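Local coordinates for protein carbon monoxide dehydrogenase (Thermococcus sp. AM4, PDB 6T7J) that probably catalyses the reversible oxidation of carbon monoxide to carbon dioxide, passing the electrons through a chain of iron-sulfur clusters, although this form lacks nickel at its active-site cluster, at residues 89-94 and 202-207; 224-229 and 564-569; 243-248 and 310-315; 260-265 and 296-301; 354-359 and 393-398. All coordinates share one frame; numbering follows the deposited sequence.

Interaction 1: residues 89-94 and 202-207. With SF4 (iron/sulfur cluster), chain D.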
# COMPACT_ATOMS: atom_id res chain seq x y z
N LEU A 89 6.69 9.44 -0.87
CA LEU A 89 7.86 8.62 -0.55
C LEU A 89 7.48 7.45 0.36
O LEU A 89 8.02 6.34 0.21
CB LEU A 89 8.95 9.47 0.10
CG LEU A 89 10.35 8.86 0.05
CD1 LEU A 89 10.95 9.02 -1.34
CD2 LEU A 89 11.25 9.49 1.10
N LEU A 90 6.57 7.68 1.30
CA LEU A 90 6.11 6.61 2.17
C LEU A 90 5.45 5.50 1.37
O LEU A 90 5.64 4.31 1.66
CB LEU A 90 5.14 7.15 3.22
CG LEU A 90 4.72 6.14 4.28
CD1 LEU A 90 5.96 5.52 4.86
CD2 LEU A 90 3.88 6.77 5.38
N ARG A 91 4.68 5.86 0.34
CA ARG A 91 4.05 4.83 -0.48
C ARG A 91 5.08 4.09 -1.33
O ARG A 91 4.92 2.89 -1.58
CB ARG A 91 2.95 5.44 -1.35
CG ARG A 91 1.73 5.86 -0.55
CD ARG A 91 0.46 5.87 -1.38
NE ARG A 91 -0.71 6.14 -0.55
CZ ARG A 91 -1.91 6.45 -1.02
NH1 ARG A 91 -2.11 6.51 -2.33
NH2 ARG A 91 -2.91 6.68 -0.19
N MET A 92 6.14 4.77 -1.75
CA MET A 92 7.24 4.06 -2.42
C MET A 92 7.86 3.02 -1.49
O MET A 92 8.11 1.87 -1.89
CB MET A 92 8.30 5.06 -2.90
CG MET A 92 7.81 6.04 -3.95
SD MET A 92 9.15 6.99 -4.68
CE MET A 92 9.49 6.02 -6.15
N ILE A 93 8.14 3.42 -0.25
CA ILE A 93 8.70 2.48 0.73
C ILE A 93 7.74 1.32 0.95
O ILE A 93 8.16 0.16 1.04
CB ILE A 93 9.02 3.20 2.05
CG1 ILE A 93 10.15 4.21 1.86
CG2 ILE A 93 9.39 2.19 3.14
CD1 ILE A 93 10.40 5.08 3.07
N ALA A 94 6.45 1.61 1.06
CA ALA A 94 5.45 0.57 1.26
C ALA A 94 5.47 -0.43 0.11
O ALA A 94 5.45 -1.65 0.35
CB ALA A 94 4.06 1.19 1.39
N HIS A 202 -2.38 3.49 5.17
CA HIS A 202 -3.36 4.22 5.96
C HIS A 202 -2.90 5.65 6.27
O HIS A 202 -3.69 6.59 6.18
CB HIS A 202 -3.68 3.47 7.25
CG HIS A 202 -4.58 4.21 8.19
ND1 HIS A 202 -4.49 4.09 9.56
CD2 HIS A 202 -5.59 5.08 7.95
CE1 HIS A 202 -5.41 4.85 10.13
NE2 HIS A 202 -6.09 5.46 9.18
N ARG A 203 -1.62 5.82 6.62
CA ARG A 203 -1.11 7.13 7.01
C ARG A 203 -1.18 8.12 5.85
O ARG A 203 -1.49 9.30 6.04
CB ARG A 203 0.32 7.01 7.52
CG ARG A 203 0.45 6.51 8.94
CD ARG A 203 1.91 6.48 9.38
NE ARG A 203 2.08 5.94 10.72
CZ ARG A 203 2.26 6.67 11.81
NH1 ARG A 203 2.39 6.09 12.99
NH2 ARG A 203 2.30 8.00 11.72
N THR A 204 -0.87 7.65 4.64
CA THR A 204 -0.90 8.49 3.45
C THR A 204 -2.31 8.75 2.93
O THR A 204 -2.48 9.63 2.07
CB THR A 204 -0.06 7.86 2.34
OG1 THR A 204 -0.65 6.60 1.96
CG2 THR A 204 1.36 7.62 2.82
N HIS A 205 -3.30 8.01 3.42
CA HIS A 205 -4.69 8.30 3.09
C HIS A 205 -5.02 9.74 3.43
O HIS A 205 -4.42 10.33 4.34
CB HIS A 205 -5.61 7.33 3.85
CG HIS A 205 -7.04 7.38 3.42
ND1 HIS A 205 -7.90 8.38 3.80
CD2 HIS A 205 -7.77 6.52 2.67
CE1 HIS A 205 -9.10 8.16 3.29
NE2 HIS A 205 -9.04 7.03 2.59
N ILE A 206 -5.96 10.33 2.69
CA ILE A 206 -6.28 11.74 2.90
C ILE A 206 -6.74 11.95 4.33
O ILE A 206 -7.55 11.18 4.86
CB ILE A 206 -7.33 12.23 1.89
CG1 ILE A 206 -7.69 13.68 2.22
CG2 ILE A 206 -8.58 11.35 1.92
CD1 ILE A 206 -8.39 14.41 1.14
N GLY A 207 -6.20 12.98 4.97
CA GLY A 207 -6.63 13.34 6.30
C GLY A 207 -6.20 12.42 7.42
O GLY A 207 -6.91 12.31 8.42
FE1 SF4 D . -5.15 16.51 -0.41
FE2 SF4 D . -3.71 14.98 -2.14
FE3 SF4 D . -5.21 17.11 -3.14
FE4 SF4 D . -6.30 14.81 -2.06
S1 SF4 D . -5.07 14.98 -4.00
S2 SF4 D . -6.99 16.99 -1.70
S3 SF4 D . -4.92 14.23 -0.33
S4 SF4 D . -3.40 17.22 -1.73
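Arg91, on the long helix 81-115, reaches Thr204, near the C-terminal end of helix 193-203, in the helical, cluster-bearing part of this Prismane/CO dehydrogenase family fold. The arginine chain runs extended from CG to NE, and its NE donates to Thr204 OG1 at 2.6 Å, with the hydroxyl in the guanidinium plane and an N-H...O angle of 157°. NH2 adds a second, weak bond to the same oxygen at 3.1 Å. A threonine suits the place, since its hydroxyl bonds back to Cys200 O, four residues earlier, and still takes the arginine. NH2 has a stronger mate as well, a salt bridge to Glu558 of the second subunit, which makes this buried contact part of the dimer interface. The other branch of Thr204, CG2, faces Leu90, whose CD2 lies 3.7 Å from it, so one side chain serves a polar and an apolar neighbour. Arg203 lends only CB to Leu90; its charged end pairs with Asp209 and Glu199. Further on, His205 ND1 donates to Ile206 O at 3.0 Å, and the side chain of Ile206 lies against the iron-sulfur cluster, CD1 being 3.8 Å from S3.

Interaction 2: residues 224-229 and 564-569; sequences LADGWS and GTYFVA
Gly227 CA sits over the ring of Tyr566, and this CH-pi contact is the one ring-face contact between the two segments, which lie on helices 212-242 and 558-569. The carbon lies 3.5 Å from the ring centroid and only 11° off the ring normal, practically over the middle of the face. The tyrosine ring gets there because CG stands between the backbone N and the carbonyl carbon (chi1 76°). Glycine suits the place for a plain reason: a CB on residue 227 would run into the ring at CD1. In the apolar part, Leu224 CD2 meets Ala569 CB at 3.7 Å, the short alanine leaving room for the branched tip, and the same CD2 is 4.4 Å from Tyr566 CB. Segments 224-229 and 564-569 cross at -79°, their axes 8.7 Å apart, joining the helical region to a helix of the C-terminal Rossmann-like alpha/beta part; the turn at 226-229 is of the wider pi type. The polar contribution is a single carboxylate. Asp226 OD2 comes near the ring edge, 3.9 Å from Tyr566 CE2, with carboxylate and ring planes steeply inclined. Its hydrogen bonds go elsewhere, OD2 to Ser562 and His100, OD1 to Ser231.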
# COMPACT_ATOMS: atom_id res chain seq x y z
N LEU A 224 12.67 -1.18 7.97
CA LEU A 224 13.30 -2.13 8.87
C LEU A 224 12.57 -3.47 8.86
O LEU A 224 13.20 -4.53 8.91
CB LEU A 224 13.36 -1.56 10.29
CG LEU A 224 14.37 -0.43 10.49
CD1 LEU A 224 14.35 0.07 11.93
CD2 LEU A 224 15.76 -0.87 10.08
N ALA A 225 11.23 -3.43 8.80
CA ALA A 225 10.47 -4.67 8.62
C ALA A 225 10.89 -5.39 7.34
O ALA A 225 10.88 -6.63 7.30
CB ALA A 225 8.97 -4.37 8.59
N ASP A 226 11.25 -4.65 6.30
CA ASP A 226 11.75 -5.28 5.08
C ASP A 226 13.13 -5.89 5.30
O ASP A 226 13.31 -7.11 5.19
CB ASP A 226 11.79 -4.26 3.93
CG ASP A 226 12.32 -4.86 2.62
OD1 ASP A 226 12.59 -6.07 2.56
OD2 ASP A 226 12.45 -4.10 1.64
N GLY A 227 14.12 -5.06 5.63
CA GLY A 227 15.51 -5.49 5.54
C GLY A 227 15.88 -6.53 6.58
O GLY A 227 16.51 -7.54 6.26
N TRP A 228 15.50 -6.30 7.83
CA TRP A 228 15.90 -7.16 8.93
C TRP A 228 14.92 -8.30 9.19
O TRP A 228 15.05 -8.99 10.20
CB TRP A 228 16.09 -6.33 10.20
CG TRP A 228 17.39 -5.58 10.22
CD1 TRP A 228 17.58 -4.26 9.94
CD2 TRP A 228 18.68 -6.12 10.53
NE1 TRP A 228 18.91 -3.94 10.06
CE2 TRP A 228 19.60 -5.06 10.42
CE3 TRP A 228 19.14 -7.39 10.90
CZ2 TRP A 228 20.97 -5.24 10.66
CZ3 TRP A 228 20.49 -7.56 11.13
CH2 TRP A 228 21.39 -6.49 11.01
N SER A 229 13.94 -8.51 8.31
CA SER A 229 12.98 -9.58 8.51
C SER A 229 12.58 -10.22 7.18
O SER A 229 12.98 -11.35 6.89
CB SER A 229 11.75 -9.06 9.25
OG SER A 229 10.80 -10.10 9.44
N GLY A 564 17.36 1.44 0.40
CA GLY A 564 18.12 2.59 0.84
C GLY A 564 17.66 3.11 2.19
O GLY A 564 18.47 3.49 3.04
N THR A 565 16.34 3.10 2.41
CA THR A 565 15.82 3.58 3.68
C THR A 565 16.24 2.68 4.84
O THR A 565 16.59 3.18 5.91
CB THR A 565 14.29 3.71 3.62
OG1 THR A 565 13.93 4.57 2.54
CG2 THR A 565 13.76 4.29 4.93
N TYR A 566 16.21 1.36 4.65
CA TYR A 566 16.62 0.50 5.76
C TYR A 566 18.13 0.42 5.90
O TYR A 566 18.63 0.10 6.98
CB TYR A 566 15.98 -0.89 5.67
CG TYR A 566 16.51 -1.92 4.67
CD1 TYR A 566 17.82 -2.39 4.72
CD2 TYR A 566 15.66 -2.47 3.72
CE1 TYR A 566 18.27 -3.34 3.83
CE2 TYR A 566 16.11 -3.42 2.82
CZ TYR A 566 17.41 -3.85 2.88
OH TYR A 566 17.85 -4.81 1.99
N PHE A 567 18.89 0.75 4.84
CA PHE A 567 20.31 0.98 5.03
C PHE A 567 20.54 2.18 5.93
O PHE A 567 21.22 2.09 6.95
CB PHE A 567 21.00 1.16 3.67
CG PHE A 567 21.43 -0.13 3.04
CD1 PHE A 567 21.59 -1.27 3.80
CD2 PHE A 567 21.68 -0.20 1.68
CE1 PHE A 567 21.99 -2.46 3.23
CE2 PHE A 567 22.07 -1.40 1.09
CZ PHE A 567 22.23 -2.52 1.87
N VAL A 568 19.93 3.32 5.57
CA VAL A 568 20.02 4.51 6.43
C VAL A 568 19.64 4.16 7.86
O VAL A 568 20.40 4.42 8.80
CB VAL A 568 19.14 5.64 5.87
CG1 VAL A 568 19.02 6.77 6.88
CG2 VAL A 568 19.71 6.17 4.56
N ALA A 569 18.48 3.52 8.04
CA ALA A 569 17.99 3.19 9.37
C ALA A 569 18.92 2.22 10.10
O ALA A 569 18.96 2.22 11.33
CB ALA A 569 16.58 2.60 9.28

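Interaction 3: residues 243-248 and 310-315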
# COMPACT_ATOMS: atom_id res chain seq x y z
N GLY A 243 20.95 -24.11 -0.69
CA GLY A 243 22.37 -24.07 -0.39
C GLY A 243 22.90 -22.67 -0.19
O GLY A 243 22.53 -21.74 -0.91
N THR A 244 23.76 -22.50 0.81
CA THR A 244 24.41 -21.21 1.03
C THR A 244 25.47 -20.99 -0.04
O THR A 244 26.31 -21.87 -0.27
CB THR A 244 25.04 -21.15 2.42
OG1 THR A 244 24.03 -21.36 3.42
CG2 THR A 244 25.69 -19.79 2.65
N PRO A 245 25.46 -19.85 -0.74
CA PRO A 245 26.42 -19.64 -1.82
C PRO A 245 27.86 -19.71 -1.34
O PRO A 245 28.21 -19.22 -0.26
CB PRO A 245 26.07 -18.24 -2.34
CG PRO A 245 24.63 -18.07 -1.99
CD PRO A 245 24.45 -18.78 -0.67
N LYS A 246 28.70 -20.34 -2.15
CA LYS A 246 30.13 -20.44 -1.95
C LYS A 246 30.82 -19.96 -3.22
O LYS A 246 30.22 -19.99 -4.30
CB LYS A 246 30.56 -21.88 -1.63
CG LYS A 246 30.13 -22.35 -0.24
CD LYS A 246 30.67 -21.44 0.85
CE LYS A 246 29.69 -21.30 2.00
NZ LYS A 246 29.45 -22.59 2.70
N PRO A 247 32.07 -19.49 -3.12
CA PRO A 247 32.72 -18.89 -4.29
C PRO A 247 32.78 -19.84 -5.47
O PRO A 247 33.08 -21.02 -5.33
CB PRO A 247 34.12 -18.54 -3.77
CG PRO A 247 33.93 -18.35 -2.30
CD PRO A 247 32.89 -19.35 -1.90
N LEU A 248 32.48 -19.30 -6.65
CA LEU A 248 32.54 -20.03 -7.90
C LEU A 248 32.81 -19.03 -9.02
O LEU A 248 32.85 -17.82 -8.80
CB LEU A 248 31.26 -20.83 -8.14
CG LEU A 248 29.93 -20.06 -8.09
CD1 LEU A 248 29.56 -19.49 -9.45
CD2 LEU A 248 28.82 -20.97 -7.58
N VAL A 310 20.50 -17.95 -9.44
CA VAL A 310 21.03 -19.15 -10.09
C VAL A 310 22.52 -19.01 -10.36
O VAL A 310 23.25 -20.01 -10.40
CB VAL A 310 20.24 -19.47 -11.38
CG1 VAL A 310 18.83 -19.89 -11.03
CG2 VAL A 310 20.24 -18.29 -12.33
N LEU A 311 23.02 -17.78 -10.51
CA LEU A 311 24.45 -17.58 -10.69
C LEU A 311 25.22 -17.88 -9.41
O LEU A 311 26.24 -18.57 -9.43
CB LEU A 311 24.72 -16.14 -11.15
CG LEU A 311 26.15 -15.62 -11.05
CD1 LEU A 311 26.96 -16.14 -12.22
CD2 LEU A 311 26.18 -14.10 -11.02
N MET A 312 24.73 -17.37 -8.28
CA MET A 312 25.40 -17.58 -7.01
C MET A 312 25.37 -19.04 -6.58
O MET A 312 26.32 -19.52 -5.95
CB MET A 312 24.78 -16.70 -5.92
CG MET A 312 24.85 -15.20 -6.18
SD MET A 312 26.29 -14.42 -5.43
CE MET A 312 25.98 -14.73 -3.70
N ARG A 313 24.29 -19.76 -6.90
CA ARG A 313 24.18 -21.12 -6.40
C ARG A 313 24.67 -22.18 -7.38
O ARG A 313 25.32 -23.15 -6.96
CB ARG A 313 22.73 -21.43 -6.01
CG ARG A 313 22.49 -21.33 -4.51
CD ARG A 313 21.13 -20.72 -4.22
NE ARG A 313 21.18 -19.84 -3.06
CZ ARG A 313 20.24 -18.94 -2.77
NH1 ARG A 313 19.18 -18.81 -3.56
NH2 ARG A 313 20.36 -18.17 -1.70
N LEU A 314 24.40 -22.03 -8.68
CA LEU A 314 24.69 -23.08 -9.64
C LEU A 314 25.77 -22.70 -10.65
O LEU A 314 26.26 -23.59 -11.36
CB LEU A 314 23.42 -23.48 -10.39
CG LEU A 314 22.17 -23.60 -9.51
CD1 LEU A 314 20.91 -23.58 -10.35
CD2 LEU A 314 22.24 -24.87 -8.67
N GLY A 315 26.15 -21.43 -10.74
CA GLY A 315 27.07 -21.00 -11.77
C GLY A 315 26.43 -20.72 -13.10
O GLY A 315 27.12 -20.70 -14.12
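Leu311 comes first on this part of helix 304-314, and it meets Leu248 through its carbonyl: Leu248 CD1 lies 3.4 Å from Leu311 O. Met312 follows with both backbone and side chain. Its O is approached by the other leucine branch, CD2, while its chain bends at chi2 (-93°) and chi3 to lay CE against Pro245 CB at 3.8 Å, a flexible thioether chain moulded onto a rigid ring. Arg313 runs beside that proline, pointing the same way, and its NE gives a weak hydrogen bond to Gly243 O at 3.2 Å. Its stronger partners are the carboxylates of Asp239 and Glu309. Gly315 has positive phi, where a CB would jam against the carbonyl O of Leu314, so glycine fits; its CA receives Leu248 CD1 at 3.7 Å. Leu248 thus sets one methyl on each of the carbonyls of Leu311 and Met312, and an alanine here would probably leave a gap beside them and Gly315 CA. The segment 243-248 links helix 212-242 to strand 248-252: Arg313 packs on Ser238 and Phe242 of the former, Leu248 pairs by backbone with Ala415 of strand 411-415, and helix 419-425 lies against Lys246 and Pro247.

Interaction 4: residues 260-265 and 296-301; sequences DYVNIV and KGVNVV
Tyr261 and Lys296 meet at the entrance to two parallel neighbours, strands 261-268 and 297-303, joined by a beta-alpha-beta crossover in a Rossmann-like sheet. Segments 261-265 and 297-301 run at 27° to each other. The lysine lays CB over one face of the tyrosine ring, 3.7 Å from its centroid and shifted toward the rim, while its extended chain runs on alongside Asp260. There Asp260 OD2 and Lys296 NZ form a long salt bridge, 3.6 Å. The ring leans across the backbone of Gly297, whose lack of a side chain makes the hollow it fills: a CB there would press tightly on CE2. An alanine in place of Tyr261 would probably leave a gap over Gly297 and Lys296 CB without its ring.

The face bearing Val262, Ile264, Val298 and Val300 is wholly apolar. Ile264, with CG1 anti to the carbonyl carbon (chi1 -57°), sends CD1 back diagonally to Val298 CG1 at 3.7 Å, and its CB abuts Val300 CG1. Helices 381-395, 271-281 and 284-292 pack on this face. On the other face Val265 and Val301 touch through their CG2 methyls, 3.7 Å apart.

Val262 and Ile264 each use both N and O toward the neighbouring strand, bonding to Gly297, Asn299 and Val301 in the alternation of a parallel ladder. Asn263 ND2 donates to Lys258 O and Ala333 O, and Asn299 ND2 to Val256 O. The two asparagines, their amide planes 80° apart, are also joined directly, Asn299 ND2 donating to Asn263 OD1 at 3.2 Å.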
# COMPACT_ATOMS: atom_id res chain seq x y z
N ASP A 260 24.15 -22.33 -31.58
CA ASP A 260 23.73 -23.70 -31.87
C ASP A 260 23.05 -24.37 -30.69
O ASP A 260 22.83 -25.59 -30.73
CB ASP A 260 24.92 -24.53 -32.33
CG ASP A 260 25.74 -23.84 -33.40
OD1 ASP A 260 25.16 -23.11 -34.23
OD2 ASP A 260 26.97 -24.03 -33.41
N TYR A 261 22.71 -23.62 -29.64
CA TYR A 261 22.00 -24.15 -28.50
C TYR A 261 20.67 -23.43 -28.34
O TYR A 261 20.56 -22.23 -28.64
CB TYR A 261 22.80 -23.99 -27.20
CG TYR A 261 24.07 -24.82 -27.11
CD1 TYR A 261 25.19 -24.48 -27.85
CD2 TYR A 261 24.14 -25.93 -26.27
CE1 TYR A 261 26.35 -25.23 -27.76
CE2 TYR A 261 25.29 -26.69 -26.18
CZ TYR A 261 26.40 -26.33 -26.93
OH TYR A 261 27.55 -27.08 -26.84
N VAL A 262 19.66 -24.17 -27.88
CA VAL A 262 18.45 -23.53 -27.38
C VAL A 262 18.84 -22.56 -26.28
O VAL A 262 19.65 -22.90 -25.41
CB VAL A 262 17.46 -24.59 -26.87
CG1 VAL A 262 16.20 -23.92 -26.32
CG2 VAL A 262 17.12 -25.58 -27.97
N ASN A 263 18.31 -21.35 -26.33
CA ASN A 263 18.62 -20.34 -25.32
C ASN A 263 17.37 -20.08 -24.49
O ASN A 263 16.34 -19.67 -25.03
CB ASN A 263 19.11 -19.04 -25.96
CG ASN A 263 20.52 -19.17 -26.53
OD1 ASN A 263 21.43 -19.67 -25.87
ND2 ASN A 263 20.70 -18.71 -27.76
N ILE A 264 17.47 -20.32 -23.19
CA ILE A 264 16.36 -20.10 -22.27
C ILE A 264 16.79 -19.08 -21.23
O ILE A 264 17.77 -19.30 -20.51
CB ILE A 264 15.90 -21.40 -21.59
CG1 ILE A 264 15.51 -22.44 -22.63
CG2 ILE A 264 14.73 -21.13 -20.65
CD1 ILE A 264 15.10 -23.77 -22.04
N VAL A 265 16.07 -17.96 -21.15
CA VAL A 265 16.36 -16.91 -20.18
C VAL A 265 15.44 -17.07 -18.99
O VAL A 265 14.24 -17.34 -19.15
CB VAL A 265 16.21 -15.51 -20.81
CG1 VAL A 265 16.51 -14.42 -19.79
CG2 VAL A 265 17.11 -15.37 -22.04
N LYS A 296 22.62 -28.21 -30.48
CA LYS A 296 23.67 -28.89 -29.75
C LYS A 296 23.28 -29.20 -28.32
O LYS A 296 23.82 -30.13 -27.72
CB LYS A 296 24.95 -28.06 -29.77
CG LYS A 296 25.51 -27.81 -31.17
CD LYS A 296 26.95 -27.34 -31.12
CE LYS A 296 27.50 -27.12 -32.52
NZ LYS A 296 28.98 -26.94 -32.53
N GLY A 297 22.34 -28.44 -27.75
CA GLY A 297 21.92 -28.65 -26.38
C GLY A 297 21.03 -27.51 -25.93
O GLY A 297 20.42 -26.82 -26.75
N VAL A 298 20.96 -27.33 -24.61
CA VAL A 298 20.16 -26.26 -24.01
C VAL A 298 21.05 -25.44 -23.10
O VAL A 298 21.70 -25.98 -22.19
CB VAL A 298 18.96 -26.81 -23.23
CG1 VAL A 298 18.17 -25.67 -22.60
CG2 VAL A 298 18.06 -27.62 -24.14
N ASN A 299 21.08 -24.13 -23.33
CA ASN A 299 21.85 -23.17 -22.56
C ASN A 299 20.86 -22.26 -21.84
O ASN A 299 20.07 -21.55 -22.48
CB ASN A 299 22.77 -22.37 -23.48
CG ASN A 299 23.44 -21.20 -22.79
OD1 ASN A 299 24.02 -21.35 -21.71
ND2 ASN A 299 23.38 -20.03 -23.41
N VAL A 300 20.88 -22.30 -20.51
CA VAL A 300 20.02 -21.46 -19.69
C VAL A 300 20.86 -20.32 -19.12
O VAL A 300 21.89 -20.56 -18.48
CB VAL A 300 19.35 -22.26 -18.57
CG1 VAL A 300 18.10 -21.53 -18.07
CG2 VAL A 300 19.00 -23.63 -19.07
N VAL A 301 20.41 -19.10 -19.35
CA VAL A 301 21.06 -17.90 -18.85
C VAL A 301 20.06 -17.17 -17.96
O VAL A 301 18.85 -17.37 -18.04
CB VAL A 301 21.55 -16.99 -19.99
CG1 VAL A 301 22.43 -17.79 -20.94
CG2 VAL A 301 20.36 -16.41 -20.74

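Interaction 5: residues 354-359 and 393-398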
# COMPACT_ATOMS: atom_id res chain seq x y z
N CYS A 354 7.91 -9.50 -32.21
CA CYS A 354 8.59 -9.30 -33.48
C CYS A 354 9.62 -10.39 -33.75
O CYS A 354 10.36 -10.30 -34.74
CB CYS A 354 9.25 -7.92 -33.52
SG CYS A 354 8.07 -6.56 -33.69
N TYR A 355 9.67 -11.41 -32.90
CA TYR A 355 10.52 -12.58 -33.13
C TYR A 355 9.66 -13.82 -32.90
O TYR A 355 8.42 -13.78 -32.92
CB TYR A 355 11.75 -12.56 -32.21
CG TYR A 355 12.64 -11.35 -32.36
CD1 TYR A 355 12.36 -10.17 -31.68
CD2 TYR A 355 13.76 -11.39 -33.17
CE1 TYR A 355 13.17 -9.06 -31.81
CE2 TYR A 355 14.58 -10.28 -33.31
CZ TYR A 355 14.28 -9.12 -32.63
OH TYR A 355 15.10 -8.02 -32.77
N HIS A 356 10.32 -14.95 -32.67
CA HIS A 356 9.66 -16.18 -32.25
C HIS A 356 9.58 -16.31 -30.74
O HIS A 356 8.87 -17.20 -30.25
CB HIS A 356 10.40 -17.40 -32.82
CG HIS A 356 11.77 -17.59 -32.25
ND1 HIS A 356 12.60 -16.54 -31.94
CD2 HIS A 356 12.45 -18.72 -31.94
CE1 HIS A 356 13.74 -17.01 -31.46
NE2 HIS A 356 13.67 -18.32 -31.45
N THR A 357 10.27 -15.44 -30.00
CA THR A 357 10.45 -15.60 -28.57
C THR A 357 9.11 -15.69 -27.84
O THR A 357 8.18 -14.93 -28.11
CB THR A 357 11.26 -14.42 -28.02
OG1 THR A 357 12.54 -14.39 -28.64
CG2 THR A 357 11.42 -14.54 -26.51
N LYS A 358 9.03 -16.63 -26.90
CA LYS A 358 7.86 -16.81 -26.06
C LYS A 358 8.13 -16.26 -24.66
O LYS A 358 9.11 -16.65 -24.01
CB LYS A 358 7.46 -18.29 -25.98
CG LYS A 358 6.97 -18.86 -27.30
CD LYS A 358 7.40 -20.31 -27.47
CE LYS A 358 6.65 -20.97 -28.61
NZ LYS A 358 5.18 -21.06 -28.34
N VAL A 359 7.26 -15.36 -24.22
CA VAL A 359 7.31 -14.80 -22.87
C VAL A 359 6.39 -15.64 -21.99
O VAL A 359 5.16 -15.54 -22.09
CB VAL A 359 6.88 -13.33 -22.87
CG1 VAL A 359 6.71 -12.82 -21.44
CG2 VAL A 359 7.89 -12.47 -23.63
N ILE A 393 12.47 -25.66 -26.30
CA ILE A 393 13.21 -26.50 -27.23
C ILE A 393 12.44 -26.69 -28.53
O ILE A 393 13.02 -26.72 -29.62
CB ILE A 393 13.55 -27.85 -26.57
CG1 ILE A 393 14.62 -27.66 -25.50
CG2 ILE A 393 13.98 -28.87 -27.61
CD1 ILE A 393 14.78 -28.85 -24.60
N GLU A 394 11.11 -26.80 -28.43
CA GLU A 394 10.29 -26.97 -29.62
C GLU A 394 10.17 -25.67 -30.41
O GLU A 394 9.93 -25.70 -31.62
CB GLU A 394 8.91 -27.49 -29.24
CG GLU A 394 8.93 -28.91 -28.70
CD GLU A 394 7.84 -29.17 -27.68
OE1 GLU A 394 7.82 -30.28 -27.11
OE2 GLU A 394 7.00 -28.27 -27.46
N ASN A 395 10.33 -24.52 -29.74
CA ASN A 395 10.37 -23.26 -30.46
C ASN A 395 11.71 -23.00 -31.14
O ASN A 395 11.79 -22.15 -32.03
CB ASN A 395 10.04 -22.09 -29.53
CG ASN A 395 9.71 -20.82 -30.28
OD1 ASN A 395 9.14 -20.86 -31.38
ND2 ASN A 395 10.06 -19.68 -29.71
N TYR A 396 12.77 -23.70 -30.71
CA TYR A 396 14.08 -23.52 -31.33
C TYR A 396 14.08 -23.52 -32.86
O TYR A 396 14.78 -22.66 -33.44
CB TYR A 396 15.06 -24.60 -30.82
CG TYR A 396 16.44 -24.50 -31.44
CD1 TYR A 396 17.35 -23.55 -31.00
CD2 TYR A 396 16.83 -25.38 -32.45
CE1 TYR A 396 18.62 -23.46 -31.56
CE2 TYR A 396 18.10 -25.29 -33.01
CZ TYR A 396 18.99 -24.34 -32.56
OH TYR A 396 20.24 -24.25 -33.11
N PRO A 397 13.38 -24.41 -33.57
CA PRO A 397 13.41 -24.35 -35.05
C PRO A 397 12.89 -23.05 -35.64
O PRO A 397 13.15 -22.78 -36.82
CB PRO A 397 12.54 -25.54 -35.47
CG PRO A 397 12.62 -26.48 -34.34
CD PRO A 397 12.69 -25.63 -33.10
N ASN A 398 12.18 -22.23 -34.87
CA ASN A 398 11.59 -21.00 -35.39
C ASN A 398 12.52 -19.80 -35.26
O ASN A 398 12.10 -18.68 -35.56
CB ASN A 398 10.27 -20.71 -34.67
CG ASN A 398 9.22 -21.76 -34.95
OD1 ASN A 398 9.05 -22.20 -36.09
ND2 ASN A 398 8.51 -22.18 -33.90
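A side-chain-to-backbone hydrogen bond joins helix 381-395 to the loop leading into strand 358-361, next to the outermost strand 372-373 of the parallel sheet. Asn395, near the helix's C-terminal end, donates from ND2 to His356 O at 2.8 Å. The amide comes from above the carbonyl plane, 62° out of it. Its CG stands anti to the backbone N (chi1 -165°), which carries the amide across to the loop. The same ND2 also bonds to Glu335 O, while OD1 accepts from Asn398 ND2 at 2.9 Å, nearly straight and flat in both amide planes. An asparagine suits the place because it offers donor and acceptor on one short stem. Around it lie non-bonded contacts: the aliphatic chain of Lys358 crosses the amide, CE 3.5 Å from Asn395 CG, and the His356 ring brings CD2 to 3.4 Å from Asn395 ND2, ring and amide planes 40° apart. Beside it, His356 CB rests on Asn398, 3.5 Å from its carbonyl O. The polar end of the histidine turns elsewhere, NE2 being hydrogen-bonded to Glu335. With both ends of its amide bonded, Asn395 is unlikely to flip, and the loop is tied to the helix by a directional link and little apolar packing.

Overall arrangement
Interactions 4 and 5 are neighbours in one parallel sheet region, with centres about 12 Å apart; they touch where Val298 and Val262 pack on Ile393 and Tyr396. Interaction 4 combines an apolar face with a regular backbone ladder, whereas interaction 5, partly exposed, relies on a side-chain amide. Interaction 4 is nested in the loop closed by interaction 3, and strand 297-303 leads into helix 304-314; interaction 3 too is partly buried, mostly aliphatic packing with one weak hydrogen bond. Interaction 1 lies among the helices near the clusters, and interaction 2 joins them to the second alpha/beta part. The two touch through Ile93 and Thr565; both are buried, yet interaction 1 is polar and borders the second subunit, whereas interaction 2 is mainly ring and aliphatic packing within one chain.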